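Local coordinates for putative polyphosphate kinase 2 family protein (Arthrobacter aurescens, PDB 3RHF) that probably catalyses phosphate transfer between polyphosphate and nucleotides, as a member of the polyphosphate kinase 2 family, at the interface of chains A and B. Residues are numbered along the deposited sequence; one frame, centred on the assembly and turned at random. Chains: chain A/B, Putative polyphosphate kinase 2 family protein.

Contact 1: the interface of chains A and B. Residues chain A 277, 279, 282-283, 286; chain B 198, 201-202, 210.
A:Arg283 NE donates to the carboxylate oxygen B:Asp202 OD1 at 2.7 Å, a salt bridge that ties the C-terminal helix 279-287 of chain A to the end of helix 190-202 of chain B. A second guanidinium nitrogen, A:Arg283 NH2, reaches B:Asp202 OD2 at 3.0 Å, so the arginine grips its partner side-on, one nitrogen to each oxygen. The two flat groups are only 14° apart and both oxygens use their syn lone pairs, the arrangement in which arginine and aspartate match each other in shape as well as charge. An extended chain from CG to NE, with CG anti to the backbone N (chi1 -170°), carries the guanidinium out to the aspartate and past the CG2 methyl of B:Ile198.

Between this ion pair and a tyrosine farther along, B:Leu201 supplies the apolar centre. Its two methyls work in different directions: CD1 lies 3.4 Å from A:Arg283 CA, against the helix backbone, while CD2 lies beside CZ and CE1 of A:Phe277 and also over one face of B:Tyr210, near the rim. Beside it, A:Val286 divides its branches, CG1 meeting B:Ile198 CG1 at 3.6 Å and CG2 turning towards B:Leu201 CD1 and the tyrosine hydroxyl.

B:Tyr210 suits a border between greasy and polar groups. A:Phe277 approaches above the rim of its ring, on the side where B:Leu201 CD2 lies, A:Phe277 CZ to B:Tyr210 CD2 at 3.8 Å, the two side chains crossing at about a right angle. The glutamate A:Glu282 bends at chi2, bringing its carboxylate to the phenol with the planes 71° apart; OE2 accepts from B:Tyr210 OH at 2.8 Å through its anti lone pair.

Contact 2: the interface of chains A and B. Residues chain A 201, 207; chain B 274-275, 277, 279.
The imidazole of A:His207, on the 3-10 helix 204-209, meets chain B with both an edge and a face. At the edge, B:Lys274 NZ lies in the plane of the ring, 3.0 Å from A:His207 ND1, in what is a weak hydrogen bond. The two side chains run side by side and point the same way, and the lysine bends at chi2, chi3 and chi4 to bring its terminal amine round to the ring. A positive charge on the lysine, if present, would probably discourage protonation of ND1, which accepts in this bond.

Over one face of the imidazole sits B:Val279, at the start of helix 279-288, its side chain crossing that of the histidine at about a right angle. The CG2 methyl is 4.1 Å above the plane and shifted towards the rim at CE1, while CG1 lies 3.8 Å from A:His207 NE2. With CG1 anti to the backbone N (chi1 -174°), the valine also directs that branch to the carbonyl oxygen of A:Leu201. A compact branched residue thus covers the ring and the helix end together. Nearer the root of the histidine, the small methyl of B:Ala275 fits against A:His207 CB, CB to CB at 4.0 Å, and on its own chain it lies over one face of B:Phe277, near the rim; B:Phe277 CE1 comes no nearer than 4.3 Å to A:Leu201 CD2.

What fixes the imidazole is a bond within chain A: NE2 donates to the carbonyl oxygen of A:Leu201, almost in the plane of the ring. Replacing A:His207 with alanine would probably leave that carbonyl without this donor and deprive B:Lys274 and B:Val279 of the ring they meet. The anchoring bond is short, 2.6 Å from A:His207 NE2 to A:Leu201 O, with the donor tilted 32° from the carbonyl plane.

Contact 1: the interface of chains A and B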
ATOM      1  N   PHE A 277      15.822 -25.908  -6.556  1.00 30.85           N
ATOM      2  CA  PHE A 277      16.749 -26.173  -7.640  1.00 29.74           C
ATOM      3  C   PHE A 277      18.155 -26.197  -7.024  1.00 28.09           C
ATOM      4  O   PHE A 277      18.328 -25.888  -5.862  1.00 26.44           O
ATOM      5  CB  PHE A 277      16.650 -25.081  -8.695  1.00 29.42           C
ATOM      6  CG  PHE A 277      17.044 -23.728  -8.173  1.00 30.70           C
ATOM      7  CD1 PHE A 277      18.359 -23.330  -8.158  1.00 30.09           C
ATOM      8  CD2 PHE A 277      16.110 -22.891  -7.617  1.00 31.37           C
ATOM      9  CE1 PHE A 277      18.730 -22.094  -7.639  1.00 30.96           C
ATOM     10  CE2 PHE A 277      16.491 -21.642  -7.080  1.00 31.40           C
ATOM     11  CZ  PHE A 277      17.793 -21.246  -7.111  1.00 30.69           C
ATOM     12  N   VAL A 279      21.665 -24.734  -6.450  1.00 23.88           N
ATOM     13  CA  VAL A 279      22.190 -23.382  -6.341  1.00 22.19           C
ATOM     14  C   VAL A 279      23.610 -23.377  -6.820  1.00 22.46           C
ATOM     15  O   VAL A 279      23.970 -22.594  -7.715  1.00 21.27           O
ATOM     16  CB  VAL A 279      22.144 -22.914  -4.859  1.00 22.34           C
ATOM     17  CG1 VAL A 279      22.962 -21.643  -4.647  1.00 21.51           C
ATOM     18  CG2 VAL A 279      20.708 -22.722  -4.416  1.00 20.56           C
ATOM     19  N   GLU A 282      23.438 -23.561 -10.430  1.00 23.63           N
ATOM     20  CA  GLU A 282      22.824 -22.390 -11.047  1.00 24.00           C
ATOM     21  C   GLU A 282      23.769 -21.177 -10.953  1.00 24.46           C
ATOM     22  O   GLU A 282      23.892 -20.349 -11.893  1.00 24.63           O
ATOM     23  CB  GLU A 282      21.485 -22.132 -10.395  1.00 24.40           C
ATOM     24  CG  GLU A 282      20.670 -21.110 -11.157  1.00 25.53           C
ATOM     25  CD  GLU A 282      19.968 -21.714 -12.302  1.00 26.60           C
ATOM     26  OE1 GLU A 282      19.917 -22.983 -12.376  1.00 24.94           O
ATOM     27  OE2 GLU A 282      19.480 -20.908 -13.117  1.00 23.82           O
ATOM     28  N   ARG A 283      24.498 -21.103  -9.840  1.00 25.45           N
ATOM     29  CA  ARG A 283      25.518 -20.058  -9.673  1.00 26.46           C
ATOM     30  C   ARG A 283      26.573 -20.160 -10.739  1.00 27.02           C
ATOM     31  O   ARG A 283      27.005 -19.150 -11.276  1.00 29.24           O
ATOM     32  CB  ARG A 283      26.145 -20.107  -8.273  1.00 27.51           C
ATOM     33  CG  ARG A 283      27.046 -18.917  -7.911  1.00 30.01           C
ATOM     34  CD  ARG A 283      27.760 -19.123  -6.532  1.00 31.90           C
ATOM     35  NE  ARG A 283      28.334 -17.876  -6.024  1.00 31.82           N
ATOM     36  CZ  ARG A 283      29.360 -17.234  -6.584  1.00 34.10           C
ATOM     37  NH1 ARG A 283      29.982 -17.714  -7.668  1.00 30.85           N
ATOM     38  NH2 ARG A 283      29.769 -16.079  -6.050  1.00 36.93           N
ATOM     39  N   VAL A 286      25.159 -18.868 -14.053  1.00 23.79           N
ATOM     40  CA  VAL A 286      25.130 -17.429 -14.103  1.00 24.19           C
ATOM     41  C   VAL A 286      26.532 -16.903 -14.306  1.00 25.43           C
ATOM     42  O   VAL A 286      26.746 -16.037 -15.106  1.00 25.03           O
ATOM     43  CB  VAL A 286      24.488 -16.828 -12.803  1.00 24.61           C
ATOM     44  CG1 VAL A 286      24.571 -15.275 -12.796  1.00 23.24           C
ATOM     45  CG2 VAL A 286      23.028 -17.349 -12.650  1.00 21.30           C
TER
ATOM     46  N   ILE B 198      23.660 -13.068  -8.961  1.00 22.39           N
ATOM     47  CA  ILE B 198      24.577 -13.831  -8.139  1.00 22.42           C
ATOM     48  C   ILE B 198      24.337 -13.566  -6.665  1.00 22.37           C
ATOM     49  O   ILE B 198      24.303 -14.476  -5.868  1.00 22.09           O
ATOM     50  CB  ILE B 198      26.032 -13.552  -8.511  1.00 24.48           C
ATOM     51  CG1 ILE B 198      26.309 -14.200  -9.875  1.00 25.17           C
ATOM     52  CG2 ILE B 198      27.018 -14.014  -7.357  1.00 23.16           C
ATOM     53  CD1 ILE B 198      27.656 -13.793 -10.507  1.00 30.23           C
ATOM     54  N   LEU B 201      21.594 -15.665  -5.574  1.00 27.39           N
ATOM     55  CA  LEU B 201      22.082 -17.007  -5.285  1.00 27.97           C
ATOM     56  C   LEU B 201      22.965 -17.088  -4.026  1.00 29.34           C
ATOM     57  O   LEU B 201      22.986 -18.133  -3.367  1.00 30.15           O
ATOM     58  CB  LEU B 201      22.859 -17.535  -6.492  1.00 28.22           C
ATOM     59  CG  LEU B 201      21.938 -17.801  -7.706  1.00 28.07           C
ATOM     60  CD1 LEU B 201      22.677 -18.374  -8.899  1.00 28.85           C
ATOM     61  CD2 LEU B 201      20.820 -18.716  -7.383  1.00 23.46           C
ATOM     62  N   ASP B 202      23.689 -16.019  -3.660  1.00 29.35           N
ATOM     63  CA  ASP B 202      24.588 -16.112  -2.487  1.00 30.34           C
ATOM     64  C   ASP B 202      23.909 -15.801  -1.134  1.00 30.55           C
ATOM     65  O   ASP B 202      24.497 -15.972  -0.095  1.00 30.51           O
ATOM     66  CB  ASP B 202      25.849 -15.273  -2.666  1.00 30.66           C
ATOM     67  CG  ASP B 202      26.810 -15.857  -3.674  1.00 32.74           C
ATOM     68  OD1 ASP B 202      26.689 -17.016  -4.091  1.00 35.97           O
ATOM     69  OD2 ASP B 202      27.721 -15.133  -4.102  1.00 38.28           O
ATOM     70  N   TYR B 210      14.728 -16.182  -6.840  1.00 28.02           N
ATOM     71  CA  TYR B 210      15.555 -16.327  -8.042  1.00 26.32           C
ATOM     72  C   TYR B 210      14.734 -16.979  -9.165  1.00 26.28           C
ATOM     73  O   TYR B 210      13.971 -17.854  -8.946  1.00 26.15           O
ATOM     74  CB  TYR B 210      16.834 -17.118  -7.750  1.00 24.98           C
ATOM     75  CG  TYR B 210      17.619 -17.413  -8.979  1.00 23.93           C
ATOM     76  CD1 TYR B 210      18.604 -16.531  -9.437  1.00 24.29           C
ATOM     77  CD2 TYR B 210      17.368 -18.545  -9.723  1.00 25.91           C
ATOM     78  CE1 TYR B 210      19.292 -16.768 -10.575  1.00 23.60           C
ATOM     79  CE2 TYR B 210      18.058 -18.798 -10.897  1.00 26.71           C
ATOM     80  CZ  TYR B 210      19.023 -17.899 -11.314  1.00 26.55           C
ATOM     81  OH  TYR B 210      19.705 -18.155 -12.476  1.00 25.38           O
TER

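Contact 2: the interface of chains A and B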
ATOM      1  N   LEU A 201     -11.507  21.139  12.687  1.00 37.60           N
ATOM      2  CA  LEU A 201     -12.058  22.460  12.369  1.00 38.86           C
ATOM      3  C   LEU A 201     -11.016  23.591  12.541  1.00 41.15           C
ATOM      4  O   LEU A 201     -10.986  24.518  11.751  1.00 42.63           O
ATOM      5  CB  LEU A 201     -13.304  22.671  13.199  1.00 39.08           C
ATOM      6  CG  LEU A 201     -14.378  21.631  12.910  1.00 37.79           C
ATOM      7  CD1 LEU A 201     -15.530  21.704  13.874  1.00 38.95           C
ATOM      8  CD2 LEU A 201     -14.858  21.801  11.478  1.00 38.15           C
ATOM      9  N   HIS A 207      -9.945  20.704   7.092  1.00 37.24           N
ATOM     10  CA  HIS A 207     -11.360  20.948   6.801  1.00 36.55           C
ATOM     11  C   HIS A 207     -11.956  19.943   5.834  1.00 36.29           C
ATOM     12  O   HIS A 207     -13.049  19.476   6.059  1.00 35.26           O
ATOM     13  CB  HIS A 207     -11.546  22.349   6.267  1.00 37.57           C
ATOM     14  CG  HIS A 207     -11.346  23.398   7.309  1.00 38.85           C
ATOM     15  ND1 HIS A 207     -10.997  24.696   7.008  1.00 39.84           N
ATOM     16  CD2 HIS A 207     -11.422  23.332   8.661  1.00 39.39           C
ATOM     17  CE1 HIS A 207     -10.856  25.381   8.129  1.00 40.92           C
ATOM     18  NE2 HIS A 207     -11.116  24.581   9.147  1.00 40.67           N
TER
ATOM     19  N   LYS B 274     -11.283  24.261   0.505  1.00 49.54           N
ATOM     20  CA  LYS B 274     -11.864  25.175   1.449  1.00 52.56           C
ATOM     21  C   LYS B 274     -13.193  24.590   1.890  1.00 53.07           C
ATOM     22  O   LYS B 274     -13.909  23.989   1.096  1.00 52.68           O
ATOM     23  CB  LYS B 274     -12.015  26.568   0.808  1.00 53.75           C
ATOM     24  CG  LYS B 274     -11.905  27.765   1.792  1.00 59.32           C
ATOM     25  CD  LYS B 274     -10.741  27.695   2.932  1.00 63.11           C
ATOM     26  CE  LYS B 274     -11.274  28.081   4.392  1.00 63.72           C
ATOM     27  NZ  LYS B 274     -10.686  27.179   5.422  1.00 62.31           N
ATOM     28  N   ALA B 275     -13.489  24.726   3.181  1.00 54.69           N
ATOM     29  CA  ALA B 275     -14.771  24.275   3.745  1.00 55.87           C
ATOM     30  C   ALA B 275     -15.896  25.100   3.151  1.00 57.52           C
ATOM     31  O   ALA B 275     -15.815  26.335   3.119  1.00 57.77           O
ATOM     32  CB  ALA B 275     -14.771  24.435   5.257  1.00 55.33           C
ATOM     33  N   PHE B 277     -18.886  25.745   4.390  1.00 70.76           N
ATOM     34  CA  PHE B 277     -19.781  25.875   5.546  1.00 69.88           C
ATOM     35  C   PHE B 277     -19.127  26.720   6.641  1.00 66.70           C
ATOM     36  O   PHE B 277     -17.910  26.902   6.671  1.00 64.18           O
ATOM     37  CB  PHE B 277     -20.173  24.502   6.126  1.00 68.97           C
ATOM     38  CG  PHE B 277     -19.016  23.735   6.692  1.00 65.81           C
ATOM     39  CD1 PHE B 277     -18.494  24.060   7.935  1.00 62.78           C
ATOM     40  CD2 PHE B 277     -18.424  22.711   5.971  1.00 65.79           C
ATOM     41  CE1 PHE B 277     -17.418  23.375   8.447  1.00 60.72           C
ATOM     42  CE2 PHE B 277     -17.336  22.013   6.481  1.00 62.30           C
ATOM     43  CZ  PHE B 277     -16.836  22.342   7.713  1.00 60.71           C
ATOM     44  N   VAL B 279     -17.371  27.356   9.500  1.00 58.06           N
ATOM     45  CA  VAL B 279     -16.456  26.692  10.397  1.00 55.46           C
ATOM     46  C   VAL B 279     -16.752  27.082  11.847  1.00 54.58           C
ATOM     47  O   VAL B 279     -16.827  26.220  12.724  1.00 54.38           O
ATOM     48  CB  VAL B 279     -14.994  27.007  10.048  1.00 54.23           C
ATOM     49  CG1 VAL B 279     -14.042  26.165  10.921  1.00 52.17           C
ATOM     50  CG2 VAL B 279     -14.738  26.745   8.557  1.00 54.35           C
TER

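The centres of contact 1 and contact 2 lie about 59 Å apart, near opposite ends of the two-chain assembly. They sample twin regions of one two-fold interface with the chains exchanged: Leu201 on helix 190-202 receives Phe277 and Val279 of the other chain in both. Contact 1 follows the C-terminal helix farther along, whereas contact 2 takes in the segment leading to it and the 3-10 helix 204-209. Each chain thus lays its C-terminal arm on its partner, a reciprocal exchange that would help hold a dimer together, although the structure alone does not prove this pair is the biological form.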